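Local coordinates for protein methylthioribose-1-phosphate isomerase (Saccharomyces cerevisiae, PDB 1W2W) that catalyses the interconversion of 5-methylthioribose 1-phosphate and 5-methylthioribulose 1-phosphate in methionine salvage, the chain here being its N-terminal half, at residues A5-R10 and S17-D22; I35-D40 and L65-L70; D40-I45 and L102-P107; V117-I122 and G134-Y139; A149-M154 and Y191-G196. All blocks are in the same frame, centred on the assembly; numbering follows the deposited sequence.

Overall arrangement
Four of the five contacts gather at one end of this elongated chain, and contact 5 lies apart. Contact 1 pairs the first two strands of a three-stranded antiparallel sheet. Contact 2, about 12 Å away between centres, touches it through the backbone of Val18 and Ile35. Contacts 2 and 3 share Asp40 and helix 38-46; helices 53-73 and 88-103 both meet that short helix, and the segments alternate along the chain. Contact 4 brings in helix 111-124 and the long helix 129-168, which runs on to contact 5, about 24 Å from contact 4 between centres. Cys181, the predicted transition-state stabiliser, lies near both contact 3 and contact 5.

Contact 1: A5-R10 and S17-D22; sequences AIVFDR and SVKVLD
Ile6, Phe8, Val18 and Val20 line one face of this strand pair. Ile6 and Val20 lie side by side and point the same way, Ile6 CG1 coming to 3.8 Å from Val20 CG1. Phe8 has CG anti to its backbone N (chi1 172°), and the ring turn (chi2 34°) brings CD1 to 4.0 Å from Val18 CG2; Ser17 O sits at the ring edge, in its plane. Ile58 and Leu62 of helix 53-73 receive Ile6, and Phe8 also touches helix 129-168.

On the other face the aliphatic start of Lys19 lies against Val7, CG to CB at 3.9 Å, and its ammonium has a cation-pi partner in Tyr32. Val7 and Lys19 exchange two backbone bonds; the one from Val7 N to Lys19 O is 2.8 Å long and nearly straight. A water bridges Val7 O and Ser17 OG, and another donates to both Ala5 O and Leu21 O. Toward the solvent edge Ser17 OG rests 3.2 Å from Asp9 CB, whereas Asp9 OD1 turns to Ser11. Hydrogen-bonded and non-hydrogen-bonded pairs alternate from Ile6 to Asp9, as in an antiparallel beta hairpin, here opening a three-stranded meander.

Contact 2: I35-D40 and L65-L70; sequences IHTIDD and LTEVQL
Glu67 reaches across to the start of helix 38-46, its CG anti to the backbone N (chi1 177°) and the chain extended beyond. CB lies 4.0 Å from Thr37 CA. Further out, CD packs on Ile38 CD1 at 3.8 Å, the two side chains crossing at about a right angle. At the tip, OE2 takes the backbone N-H of Ile38 at 2.7 Å in an almost straight bond (173°), met on the anti side and 27° out of the carboxylate plane; it also lies 3.4 Å from Thr37 CB. OE1 is claimed by Arg98, in a salt bridge, and by Tyr83 OH. Arg98 pairs with Asp39 as well, which would probably ease the repulsion between these two nearby acids.

The N-H that Glu67 takes belongs to the first turn of a helix headed by a capping box. Thr37 OG1 accepts weak bonds from Asp39 N and Asp40 N, and Asp40 OD2 answers by accepting from Thr37 N at 3.2 Å and also from His36 N. Beside this, Thr66 CG2 touches Ile35 O at 3.5 Å, while Thr66 OG1 is hydrogen-bonded to Ser63 O of its own helix. The contact thus sits where strand 32-34 gives way to helix 38-46, against helix 53-73, with Leu95 and Leu102 of helix 88-103 packing on Ile38.

Contact 3: D40-I45 and L102-P107; sequences DGYSVI and LLSSRP. With SO4 (sulfate ion), chain I.
Ile45 O and the guanidinium of Arg106 are linked through a water, which donates to Ile45 O at 2.7 Å and accepts from Arg106 NH1, and the same guanidinium binds a sulfate, probably from the crystallisation liquor. NH2 gives the sulfate O2 a 2.9 Å bond, NH1 gives O1 one of 3.0 Å, and water and sulfur both lie at the edge, in the guanidinium plane. Gly52 N and Arg51 NE of another protein chain share the sulfate, which therefore sits at the chain interface; Arg106 NE forms a salt bridge with an acidic side chain there. The Arg106 side chain is about 8 Å from that of Cys181, the predicted transition-state stabiliser.

Behind the arginine, helix 38-46 packs on the C-terminal end of helix 88-103. Leu102 CD1 touches Tyr42 N and lies 4.0 Å from Ile45 CD1, the two side chains crossing at about a right angle. Ser105 OG donates to Leu102 O at 2.7 Å and touches Ile45 CG2 at 3.4 Å. Tyr42 CE1 meets Ser105 CA at 3.6 Å, and Ser104 OG, hydrogen-bonded to Phe101 O, lies at that ring's edge.

Contact 4: V117-I122 and G134-Y139; sequences VEIKNI and GSLYNY
Tyr139 pushes its ring between Glu118 and Ile119, and its OH is hydrogen-bonded to Ser115 OG, one turn back along the opposing helix. Between the two segments the closest contacts are all carbon to carbon. Tyr139 has CG anti to its backbone N (chi1 169°), which sends the ring out toward helix 111-124. Glu118 CG meets the CD1/CE1 side, coming to 3.5 Å from Tyr139 CE1, the carboxylate and ring planes standing 36° apart. Ile119 CG1 meets the CD2/CE2 side, 3.9 Å from Tyr139 CE2, and the isoleucine crosses the tyrosine at about a right angle. Nearer the ring's root, Ile122 CD1 packs on Tyr139 CB at 3.6 Å, while its other branch, CG2, rests 3.7 Å from Ser135 CB. Leu136 CD1 completes the patch by meeting Ile119 CG1 at 3.8 Å. Backbone bonds hold Tyr139 and Ser135, and likewise Ile122 and Glu118, one turn apart. An alanine in place of Tyr139 would probably leave Ser115 OG without this mate and open a gap between Glu118 and Ile119. The two helical segments run nearly antiparallel, at 151° with axes 10.4 Å apart, and helix 53-73 packs against both, its Ser61 touching Ile119 and Tyr139 and its Val64 and Leu65 touching Leu136.

Contact 5: A149-M154 and Y191-G196; sequences ANNMKM and YGTALG
Asn151 presses on the backbone of Gly192, its CB only 3.2 Å from Gly192 O, a buried carbonyl that finds no hydrogen-bond partner in the model. Its CG, beside the backbone N (chi1 -72°), stands 3.5 Å from that same Gly192 O. OD1 lies 3.7 Å from Thr193 CG2, while ND2 donates to Gly190 O. An alanine here would probably leave Gly190 O without that donor and open a gap beside Thr193. Met154, modelled like Met152 as selenomethionine, lies alongside Thr193, SE to CG2 at 4.0 Å. The loop thus held follows strand 174-179 and leads into helix 194-210, in a family grouped with the Rossmann-type folds, and packs on the long helix 129-168.

The solvent side is looser. There Met152 sets CG over one face of the Tyr191 ring, 4.0 Å from its centroid, a CH-pi contact. Its SE, 5.2 Å from that centroid, adds a more distant Met-aromatic contact, and Asn151 O lies at the ring edge. Tyr191 OH is hydrogen-bonded to Ser200 OG, further along helix 194-210.

Contact 1: A5-R10 and S17-D22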
# COMPACT_ATOMS: atom_id res chain seq x y z
N ALA A 5 -12.49 1.82 -21.67
CA ALA A 5 -13.40 1.88 -20.52
C ALA A 5 -14.84 2.02 -20.96
O ALA A 5 -15.75 1.47 -20.33
CB ALA A 5 -13.04 3.04 -19.60
N ILE A 6 -15.06 2.75 -22.05
CA ILE A 6 -16.41 3.10 -22.47
C ILE A 6 -16.55 2.77 -23.94
O ILE A 6 -15.78 3.26 -24.76
CB ILE A 6 -16.67 4.60 -22.20
CG1 ILE A 6 -16.64 4.87 -20.69
CG2 ILE A 6 -18.02 5.04 -22.80
CD1 ILE A 6 -16.44 6.35 -20.35
N VAL A 7 -17.53 1.93 -24.28
CA VAL A 7 -17.74 1.58 -25.67
C VAL A 7 -19.00 2.28 -26.14
O VAL A 7 -20.11 1.91 -25.74
CB VAL A 7 -17.83 0.07 -25.87
CG1 VAL A 7 -18.03 -0.26 -27.36
CG2 VAL A 7 -16.55 -0.61 -25.36
N PHE A 8 -18.79 3.28 -26.99
CA PHE A 8 -19.83 4.20 -27.45
C PHE A 8 -20.04 3.99 -28.95
O PHE A 8 -19.20 4.39 -29.75
CB PHE A 8 -19.37 5.65 -27.18
CG PHE A 8 -20.26 6.70 -27.77
CD1 PHE A 8 -21.63 6.51 -27.86
CD2 PHE A 8 -19.72 7.90 -28.24
CE1 PHE A 8 -22.45 7.49 -28.41
CE2 PHE A 8 -20.53 8.88 -28.78
CZ PHE A 8 -21.90 8.68 -28.86
N ASP A 9 -21.13 3.33 -29.33
CA ASP A 9 -21.44 3.18 -30.74
C ASP A 9 -22.32 4.35 -31.17
O ASP A 9 -23.51 4.40 -30.81
CB ASP A 9 -22.17 1.85 -30.95
CG ASP A 9 -22.49 1.58 -32.40
OD1 ASP A 9 -22.31 2.45 -33.28
OD2 ASP A 9 -22.94 0.47 -32.75
N ARG A 10 -21.73 5.26 -31.92
CA ARG A 10 -22.38 6.52 -32.29
C ARG A 10 -22.97 6.45 -33.69
O ARG A 10 -23.47 7.44 -34.22
CB ARG A 10 -21.36 7.65 -32.19
CG ARG A 10 -20.33 7.65 -33.32
CD ARG A 10 -19.37 8.84 -33.29
NE ARG A 10 -18.52 8.81 -32.10
CZ ARG A 10 -17.69 9.79 -31.76
NH1 ARG A 10 -17.62 10.89 -32.50
NH2 ARG A 10 -16.95 9.68 -30.67
N SER A 17 -25.62 3.36 -28.70
CA SER A 17 -25.49 2.39 -27.62
C SER A 17 -24.23 2.68 -26.82
O SER A 17 -23.24 3.19 -27.34
CB SER A 17 -25.54 0.95 -28.15
OG SER A 17 -24.36 0.67 -28.87
N VAL A 18 -24.30 2.37 -25.53
CA VAL A 18 -23.20 2.65 -24.62
C VAL A 18 -23.10 1.45 -23.70
O VAL A 18 -24.10 1.01 -23.14
CB VAL A 18 -23.47 3.94 -23.81
CG1 VAL A 18 -22.35 4.19 -22.82
CG2 VAL A 18 -23.66 5.14 -24.74
N LYS A 19 -21.90 0.89 -23.55
CA LYS A 19 -21.66 -0.11 -22.50
C LYS A 19 -20.28 0.19 -21.90
O LYS A 19 -19.44 0.77 -22.57
CB LYS A 19 -21.75 -1.54 -23.06
CG LYS A 19 -20.63 -1.93 -24.02
CD LYS A 19 -20.92 -3.30 -24.64
CE LYS A 19 -19.72 -3.81 -25.43
NZ LYS A 19 -20.06 -5.05 -26.19
N VAL A 20 -20.05 -0.18 -20.65
CA VAL A 20 -18.79 0.17 -20.00
C VAL A 20 -18.15 -1.05 -19.35
O VAL A 20 -18.83 -1.97 -18.88
CB VAL A 20 -18.97 1.27 -18.94
CG1 VAL A 20 -19.50 2.56 -19.58
CG2 VAL A 20 -19.88 0.79 -17.81
N LEU A 21 -16.82 -1.07 -19.33
CA LEU A 21 -16.13 -2.17 -18.66
C LEU A 21 -16.35 -2.04 -17.17
O LEU A 21 -16.27 -0.94 -16.63
CB LEU A 21 -14.63 -2.07 -18.93
CG LEU A 21 -14.06 -2.75 -20.17
CD1 LEU A 21 -12.56 -2.58 -20.14
CD2 LEU A 21 -14.46 -4.22 -20.21
N ASP A 22 -16.60 -3.15 -16.50
CA ASP A 22 -16.66 -3.12 -15.04
C ASP A 22 -15.24 -3.14 -14.48
O ASP A 22 -14.59 -4.20 -14.39
CB ASP A 22 -17.45 -4.31 -14.51
CG ASP A 22 -17.73 -4.21 -13.03
OD1 ASP A 22 -16.98 -3.47 -12.34
OD2 ASP A 22 -18.68 -4.81 -12.48
O HOH W 1 -15.37 1.57 -17.53
O HOH W 2 -21.99 0.13 -27.22

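Contact 2: I35-D40 and L65-L70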
# COMPACT_ATOMS: atom_id res chain seq x y z
N ILE A 35 -25.46 0.85 -20.45
CA ILE A 35 -25.95 2.12 -19.92
C ILE A 35 -27.20 2.53 -20.70
O ILE A 35 -27.13 2.78 -21.89
CB ILE A 35 -24.88 3.21 -20.07
CG1 ILE A 35 -23.56 2.77 -19.41
CG2 ILE A 35 -25.39 4.55 -19.55
CD1 ILE A 35 -23.60 2.65 -17.88
N HIS A 36 -28.34 2.59 -20.02
CA HIS A 36 -29.60 2.97 -20.66
C HIS A 36 -30.17 4.27 -20.11
O HIS A 36 -30.81 5.04 -20.84
CB HIS A 36 -30.63 1.83 -20.54
CG HIS A 36 -30.20 0.57 -21.23
ND1 HIS A 36 -30.05 0.49 -22.60
CD2 HIS A 36 -29.89 -0.66 -20.75
CE1 HIS A 36 -29.66 -0.73 -22.93
NE2 HIS A 36 -29.55 -1.44 -21.83
N THR A 37 -29.97 4.51 -18.82
CA THR A 37 -30.57 5.66 -18.16
C THR A 37 -29.60 6.35 -17.23
O THR A 37 -28.48 5.87 -17.00
CB THR A 37 -31.77 5.22 -17.31
OG1 THR A 37 -31.30 4.51 -16.16
CG2 THR A 37 -32.62 4.21 -18.08
N ILE A 38 -30.05 7.48 -16.69
CA ILE A 38 -29.22 8.22 -15.74
C ILE A 38 -29.01 7.40 -14.47
O ILE A 38 -27.99 7.54 -13.79
CB ILE A 38 -29.82 9.61 -15.48
CG1 ILE A 38 -29.66 10.45 -16.75
CG2 ILE A 38 -29.10 10.31 -14.33
CD1 ILE A 38 -30.43 11.77 -16.74
N ASP A 39 -29.95 6.51 -14.15
CA ASP A 39 -29.74 5.66 -12.99
C ASP A 39 -28.54 4.75 -13.20
O ASP A 39 -27.83 4.44 -12.25
CB ASP A 39 -30.96 4.80 -12.65
CG ASP A 39 -32.16 5.63 -12.28
OD1 ASP A 39 -32.10 6.31 -11.23
OD2 ASP A 39 -33.19 5.66 -12.98
N ASP A 40 -28.33 4.30 -14.44
CA ASP A 40 -27.21 3.42 -14.76
C ASP A 40 -25.90 4.19 -14.65
O ASP A 40 -24.92 3.69 -14.09
CB ASP A 40 -27.34 2.85 -16.17
CG ASP A 40 -28.55 1.94 -16.32
OD1 ASP A 40 -28.99 1.34 -15.31
OD2 ASP A 40 -29.11 1.77 -17.42
N LEU A 65 -27.82 11.09 -22.55
CA LEU A 65 -28.22 10.87 -23.94
C LEU A 65 -28.99 9.55 -24.11
O LEU A 65 -30.03 9.53 -24.77
CB LEU A 65 -27.03 10.94 -24.90
CG LEU A 65 -27.33 10.64 -26.38
CD1 LEU A 65 -28.31 11.66 -26.96
CD2 LEU A 65 -26.04 10.61 -27.19
N THR A 66 -28.51 8.46 -23.53
CA THR A 66 -29.28 7.21 -23.65
C THR A 66 -30.66 7.36 -23.01
O THR A 66 -31.63 6.79 -23.52
CB THR A 66 -28.54 5.99 -23.06
OG1 THR A 66 -28.14 6.25 -21.71
CG2 THR A 66 -27.23 5.72 -23.78
N GLU A 67 -30.74 8.11 -21.92
CA GLU A 67 -32.03 8.32 -21.26
C GLU A 67 -33.00 9.08 -22.16
O GLU A 67 -34.17 8.68 -22.30
CB GLU A 67 -31.90 9.03 -19.91
CG GLU A 67 -33.26 9.31 -19.28
CD GLU A 67 -33.21 9.36 -17.77
OE1 GLU A 67 -33.88 10.24 -17.18
OE2 GLU A 67 -32.50 8.53 -17.16
N VAL A 68 -32.55 10.17 -22.77
CA VAL A 68 -33.49 10.96 -23.57
C VAL A 68 -33.89 10.22 -24.83
O VAL A 68 -35.02 10.36 -25.32
CB VAL A 68 -32.98 12.38 -23.88
CG1 VAL A 68 -32.72 13.16 -22.59
CG2 VAL A 68 -31.77 12.32 -24.75
N GLN A 69 -32.98 9.40 -25.35
CA GLN A 69 -33.32 8.59 -26.52
C GLN A 69 -34.27 7.46 -26.19
O GLN A 69 -35.14 7.11 -26.99
CB GLN A 69 -32.07 8.08 -27.23
CG GLN A 69 -31.21 9.25 -27.69
CD GLN A 69 -30.15 8.86 -28.69
OE1 GLN A 69 -29.66 7.73 -28.67
NE2 GLN A 69 -29.80 9.78 -29.57
N LEU A 70 -34.13 6.90 -24.99
CA LEU A 70 -35.04 5.86 -24.53
C LEU A 70 -36.46 6.41 -24.35
O LEU A 70 -37.44 5.77 -24.73
CB LEU A 70 -34.54 5.24 -23.23
CG LEU A 70 -35.33 4.08 -22.62
CD1 LEU A 70 -35.63 3.02 -23.66
CD2 LEU A 70 -34.59 3.47 -21.44

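Contact 3: D40-I45 and L102-P107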
# COMPACT_ATOMS: atom_id res chain seq x y z
N ASP A 40 -28.33 4.30 -14.44
CA ASP A 40 -27.21 3.42 -14.76
C ASP A 40 -25.90 4.19 -14.65
O ASP A 40 -24.92 3.69 -14.09
CB ASP A 40 -27.34 2.85 -16.17
CG ASP A 40 -28.55 1.94 -16.32
OD1 ASP A 40 -28.99 1.34 -15.31
OD2 ASP A 40 -29.11 1.77 -17.42
N GLY A 41 -25.90 5.40 -15.20
CA GLY A 41 -24.75 6.29 -15.10
C GLY A 41 -24.39 6.54 -13.65
O GLY A 41 -23.23 6.40 -13.25
N TYR A 42 -25.39 6.88 -12.84
CA TYR A 42 -25.17 7.12 -11.42
C TYR A 42 -24.60 5.87 -10.78
O TYR A 42 -23.65 5.93 -10.00
CB TYR A 42 -26.48 7.50 -10.72
CG TYR A 42 -26.36 7.65 -9.22
CD1 TYR A 42 -26.10 8.89 -8.65
CD2 TYR A 42 -26.52 6.56 -8.38
CE1 TYR A 42 -25.99 9.04 -7.27
CE2 TYR A 42 -26.42 6.69 -7.01
CZ TYR A 42 -26.15 7.93 -6.46
OH TYR A 42 -26.05 8.07 -5.10
N SER A 43 -25.20 4.72 -11.09
CA SER A 43 -24.80 3.48 -10.43
C SER A 43 -23.36 3.09 -10.74
O SER A 43 -22.61 2.74 -9.83
CB SER A 43 -25.73 2.33 -10.77
OG SER A 43 -25.35 1.17 -10.05
N VAL A 44 -22.97 3.16 -12.01
CA VAL A 44 -21.59 2.75 -12.32
C VAL A 44 -20.55 3.73 -11.81
O VAL A 44 -19.42 3.33 -11.52
CB VAL A 44 -21.36 2.43 -13.80
CG1 VAL A 44 -22.29 1.29 -14.27
CG2 VAL A 44 -21.50 3.69 -14.67
N ILE A 45 -20.91 5.00 -11.69
CA ILE A 45 -20.00 5.99 -11.12
C ILE A 45 -19.87 5.80 -9.61
O ILE A 45 -18.77 5.73 -9.06
CB ILE A 45 -20.44 7.43 -11.45
CG1 ILE A 45 -20.35 7.70 -12.96
CG2 ILE A 45 -19.58 8.43 -10.67
CD1 ILE A 45 -21.09 8.99 -13.38
N LEU A 102 -27.41 12.74 -10.72
CA LEU A 102 -26.18 12.23 -11.34
C LEU A 102 -24.94 12.91 -10.77
O LEU A 102 -23.95 12.25 -10.45
CB LEU A 102 -26.23 12.43 -12.86
CG LEU A 102 -25.04 11.91 -13.67
CD1 LEU A 102 -24.87 10.42 -13.37
CD2 LEU A 102 -25.31 12.10 -15.16
N LEU A 103 -25.01 14.24 -10.65
CA LEU A 103 -23.93 15.04 -10.07
C LEU A 103 -23.52 14.54 -8.69
O LEU A 103 -22.35 14.61 -8.32
CB LEU A 103 -24.33 16.51 -9.99
CG LEU A 103 -23.30 17.46 -9.37
CD1 LEU A 103 -22.15 17.67 -10.35
CD2 LEU A 103 -23.95 18.79 -9.02
N SER A 104 -24.49 14.05 -7.92
CA SER A 104 -24.22 13.63 -6.55
C SER A 104 -23.48 12.30 -6.43
O SER A 104 -23.06 11.92 -5.34
CB SER A 104 -25.51 13.56 -5.72
OG SER A 104 -26.30 12.43 -6.08
N SER A 105 -23.32 11.58 -7.55
CA SER A 105 -22.65 10.29 -7.56
C SER A 105 -21.31 10.27 -6.81
O SER A 105 -21.13 9.49 -5.87
CB SER A 105 -22.45 9.80 -9.00
OG SER A 105 -21.80 10.79 -9.79
N ARG A 106 -20.37 11.11 -7.24
CA ARG A 106 -19.05 11.21 -6.63
C ARG A 106 -18.58 12.66 -6.75
O ARG A 106 -18.55 13.21 -7.85
CB ARG A 106 -18.05 10.26 -7.31
CG ARG A 106 -18.15 8.79 -6.90
CD ARG A 106 -17.03 7.91 -7.49
NE ARG A 106 -15.77 8.15 -6.79
CZ ARG A 106 -14.57 7.92 -7.30
NH1 ARG A 106 -14.44 7.44 -8.54
NH2 ARG A 106 -13.48 8.19 -6.57
N PRO A 107 -18.26 13.31 -5.64
CA PRO A 107 -18.01 14.76 -5.62
C PRO A 107 -16.65 15.31 -6.06
O PRO A 107 -16.60 16.44 -6.51
CB PRO A 107 -18.20 15.13 -4.15
CG PRO A 107 -17.81 13.89 -3.40
CD PRO A 107 -18.14 12.71 -4.29
S SO4 I . -10.69 7.38 -9.31
O1 SO4 I . -11.87 7.79 -10.07
O2 SO4 I . -11.04 7.38 -7.88
O3 SO4 I . -10.32 6.02 -9.68
O4 SO4 I . -9.61 8.33 -9.55
O HOH W 3 -16.47 6.44 -10.29

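Contact 4: V117-I122 and G134-Y139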
# COMPACT_ATOMS: atom_id res chain seq x y z
N VAL A 117 -22.83 21.05 -16.24
CA VAL A 117 -23.11 22.48 -16.42
C VAL A 117 -23.35 22.78 -17.90
O VAL A 117 -24.32 23.46 -18.25
CB VAL A 117 -21.94 23.36 -15.88
CG1 VAL A 117 -22.04 24.79 -16.39
CG2 VAL A 117 -21.88 23.31 -14.35
N GLU A 118 -22.48 22.26 -18.75
CA GLU A 118 -22.61 22.45 -20.19
C GLU A 118 -23.89 21.80 -20.70
O GLU A 118 -24.60 22.40 -21.51
CB GLU A 118 -21.39 21.90 -20.93
CG GLU A 118 -21.31 22.29 -22.40
CD GLU A 118 -21.67 23.74 -22.67
OE1 GLU A 118 -21.13 24.65 -22.00
OE2 GLU A 118 -22.51 23.97 -23.57
N ILE A 119 -24.19 20.59 -20.23
CA ILE A 119 -25.42 19.92 -20.66
C ILE A 119 -26.66 20.74 -20.25
O ILE A 119 -27.61 20.87 -21.03
CB ILE A 119 -25.50 18.47 -20.15
CG1 ILE A 119 -24.42 17.62 -20.82
CG2 ILE A 119 -26.92 17.90 -20.39
CD1 ILE A 119 -24.17 16.27 -20.16
N LYS A 120 -26.64 21.28 -19.03
CA LYS A 120 -27.74 22.16 -18.60
C LYS A 120 -27.88 23.41 -19.48
O LYS A 120 -29.01 23.85 -19.77
CB LYS A 120 -27.58 22.57 -17.14
CG LYS A 120 -27.95 21.48 -16.16
CD LYS A 120 -28.04 22.03 -14.75
CE LYS A 120 -28.35 20.93 -13.76
NZ LYS A 120 -28.71 21.56 -12.46
N ASN A 121 -26.75 23.98 -19.89
CA ASN A 121 -26.77 25.12 -20.81
C ASN A 121 -27.36 24.73 -22.16
O ASN A 121 -28.11 25.50 -22.77
CB ASN A 121 -25.36 25.68 -21.01
CG ASN A 121 -24.91 26.52 -19.84
OD1 ASN A 121 -25.73 27.04 -19.08
ND2 ASN A 121 -23.60 26.66 -19.68
N ILE A 122 -27.02 23.54 -22.63
CA ILE A 122 -27.63 23.04 -23.85
C ILE A 122 -29.13 22.84 -23.65
O ILE A 122 -29.92 23.21 -24.52
CB ILE A 122 -26.96 21.74 -24.32
CG1 ILE A 122 -25.52 22.04 -24.76
CG2 ILE A 122 -27.74 21.14 -25.49
CD1 ILE A 122 -24.69 20.79 -24.99
N GLY A 134 -30.49 15.96 -30.34
CA GLY A 134 -29.52 16.22 -31.39
C GLY A 134 -28.30 16.99 -30.90
O GLY A 134 -27.18 16.66 -31.26
N SER A 135 -28.53 18.01 -30.08
CA SER A 135 -27.44 18.86 -29.61
C SER A 135 -26.59 18.13 -28.57
O SER A 135 -25.37 18.32 -28.51
CB SER A 135 -27.98 20.16 -29.02
OG SER A 135 -28.69 20.90 -30.00
N LEU A 136 -27.23 17.30 -27.75
CA LEU A 136 -26.53 16.50 -26.77
C LEU A 136 -25.66 15.44 -27.44
O LEU A 136 -24.54 15.18 -27.00
CB LEU A 136 -27.50 15.86 -25.78
CG LEU A 136 -26.89 15.00 -24.66
CD1 LEU A 136 -25.90 15.79 -23.82
CD2 LEU A 136 -27.97 14.37 -23.78
N TYR A 137 -26.18 14.82 -28.51
CA TYR A 137 -25.37 13.89 -29.30
C TYR A 137 -24.11 14.59 -29.79
O TYR A 137 -22.99 14.06 -29.66
CB TYR A 137 -26.15 13.40 -30.53
CG TYR A 137 -25.30 12.54 -31.46
CD1 TYR A 137 -25.05 11.20 -31.16
CD2 TYR A 137 -24.75 13.06 -32.63
CE1 TYR A 137 -24.27 10.41 -32.01
CE2 TYR A 137 -23.99 12.28 -33.47
CZ TYR A 137 -23.75 10.96 -33.15
OH TYR A 137 -22.98 10.19 -34.00
N ASN A 138 -24.28 15.78 -30.37
CA ASN A 138 -23.12 16.56 -30.81
C ASN A 138 -22.18 16.84 -29.64
O ASN A 138 -20.96 16.73 -29.78
CB ASN A 138 -23.55 17.87 -31.48
CG ASN A 138 -24.18 17.64 -32.84
OD1 ASN A 138 -24.08 16.54 -33.39
ND2 ASN A 138 -24.83 18.65 -33.38
N TYR A 139 -22.76 17.17 -28.49
CA TYR A 139 -21.93 17.52 -27.34
C TYR A 139 -21.08 16.34 -26.89
O TYR A 139 -19.86 16.48 -26.64
CB TYR A 139 -22.75 18.03 -26.15
CG TYR A 139 -21.88 18.12 -24.91
CD1 TYR A 139 -20.99 19.17 -24.76
CD2 TYR A 139 -21.94 17.16 -23.91
CE1 TYR A 139 -20.17 19.26 -23.65
CE2 TYR A 139 -21.12 17.24 -22.78
CZ TYR A 139 -20.24 18.29 -22.67
OH TYR A 139 -19.42 18.43 -21.58

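Contact 5: A149-M154 and Y191-G196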
# COMPACT_ATOMS: atom_id res chain seq x y z
N ALA A 149 -8.14 13.54 -28.43
CA ALA A 149 -7.18 14.37 -29.14
C ALA A 149 -6.31 15.15 -28.14
O ALA A 149 -5.11 15.30 -28.35
CB ALA A 149 -7.88 15.35 -30.07
N ASN A 150 -6.94 15.63 -27.08
CA ASN A 150 -6.22 16.42 -26.09
C ASN A 150 -5.30 15.51 -25.25
O ASN A 150 -4.23 15.94 -24.82
CB ASN A 150 -7.18 17.21 -25.19
CG ASN A 150 -7.84 18.37 -25.91
OD1 ASN A 150 -7.33 18.85 -26.92
ND2 ASN A 150 -8.98 18.84 -25.39
N ASN A 151 -5.71 14.27 -25.02
CA ASN A 151 -4.82 13.34 -24.33
C ASN A 151 -3.55 13.13 -25.14
O ASN A 151 -2.44 13.10 -24.60
CB ASN A 151 -5.51 11.99 -24.12
CG ASN A 151 -6.60 12.07 -23.06
OD1 ASN A 151 -6.66 13.03 -22.28
ND2 ASN A 151 -7.45 11.05 -23.02
N MSE A 152 -3.71 12.97 -26.45
CA MSE A 152 -2.51 12.83 -27.28
C MSE A 152 -1.66 14.09 -27.28
O MSE A 152 -0.43 14.02 -27.16
CB MSE A 152 -2.90 12.38 -28.68
CG MSE A 152 -3.56 11.02 -28.61
SE MSE A 152 -3.98 10.32 -30.39
CE MSE A 152 -5.10 11.71 -31.08
N LYS A 153 -2.30 15.25 -27.41
CA LYS A 153 -1.59 16.52 -27.33
C LYS A 153 -0.81 16.69 -26.03
O LYS A 153 0.38 17.02 -26.06
CB LYS A 153 -2.54 17.70 -27.49
CG LYS A 153 -2.85 18.11 -28.92
CD LYS A 153 -3.88 19.24 -28.97
CE LYS A 153 -3.27 20.56 -28.48
NZ LYS A 153 -3.38 21.67 -29.48
N MSE A 154 -1.47 16.48 -24.89
CA MSE A 154 -0.81 16.68 -23.60
C MSE A 154 0.28 15.63 -23.37
O MSE A 154 1.31 15.88 -22.74
CB MSE A 154 -1.82 16.71 -22.44
CG MSE A 154 -2.28 15.39 -21.86
SE MSE A 154 -3.56 15.84 -20.44
CE MSE A 154 -5.22 16.10 -21.51
N TYR A 191 -5.95 6.61 -24.57
CA TYR A 191 -4.60 7.18 -24.51
C TYR A 191 -4.17 7.71 -23.13
O TYR A 191 -3.15 7.28 -22.57
CB TYR A 191 -4.36 8.22 -25.61
CG TYR A 191 -2.90 8.43 -25.88
CD1 TYR A 191 -2.19 7.53 -26.66
CD2 TYR A 191 -2.22 9.52 -25.34
CE1 TYR A 191 -0.85 7.71 -26.92
CE2 TYR A 191 -0.87 9.71 -25.59
CZ TYR A 191 -0.19 8.79 -26.38
OH TYR A 191 1.14 8.93 -26.65
N GLY A 192 -4.95 8.62 -22.56
CA GLY A 192 -4.79 8.94 -21.15
C GLY A 192 -4.03 10.23 -20.91
O GLY A 192 -3.57 10.90 -21.85
N THR A 193 -3.88 10.57 -19.63
CA THR A 193 -3.27 11.83 -19.23
C THR A 193 -1.84 11.54 -18.77
O THR A 193 -0.94 11.55 -19.60
CB THR A 193 -4.10 12.56 -18.18
OG1 THR A 193 -4.32 11.72 -17.03
CG2 THR A 193 -5.50 12.82 -18.74
N ALA A 194 -1.61 11.26 -17.49
CA ALA A 194 -0.24 10.92 -17.10
C ALA A 194 0.26 9.69 -17.88
O ALA A 194 1.40 9.66 -18.33
CB ALA A 194 -0.12 10.71 -15.58
N LEU A 195 -0.58 8.67 -18.04
CA LEU A 195 -0.16 7.50 -18.82
C LEU A 195 0.01 7.86 -20.30
O LEU A 195 0.79 7.22 -20.99
CB LEU A 195 -1.10 6.30 -18.65
CG LEU A 195 -0.46 4.95 -19.02
CD1 LEU A 195 0.65 4.58 -18.03
CD2 LEU A 195 -1.52 3.85 -19.04
N GLY A 196 -0.70 8.89 -20.75
CA GLY A 196 -0.49 9.44 -22.09
C GLY A 196 0.93 9.94 -22.30
O GLY A 196 1.57 9.66 -23.31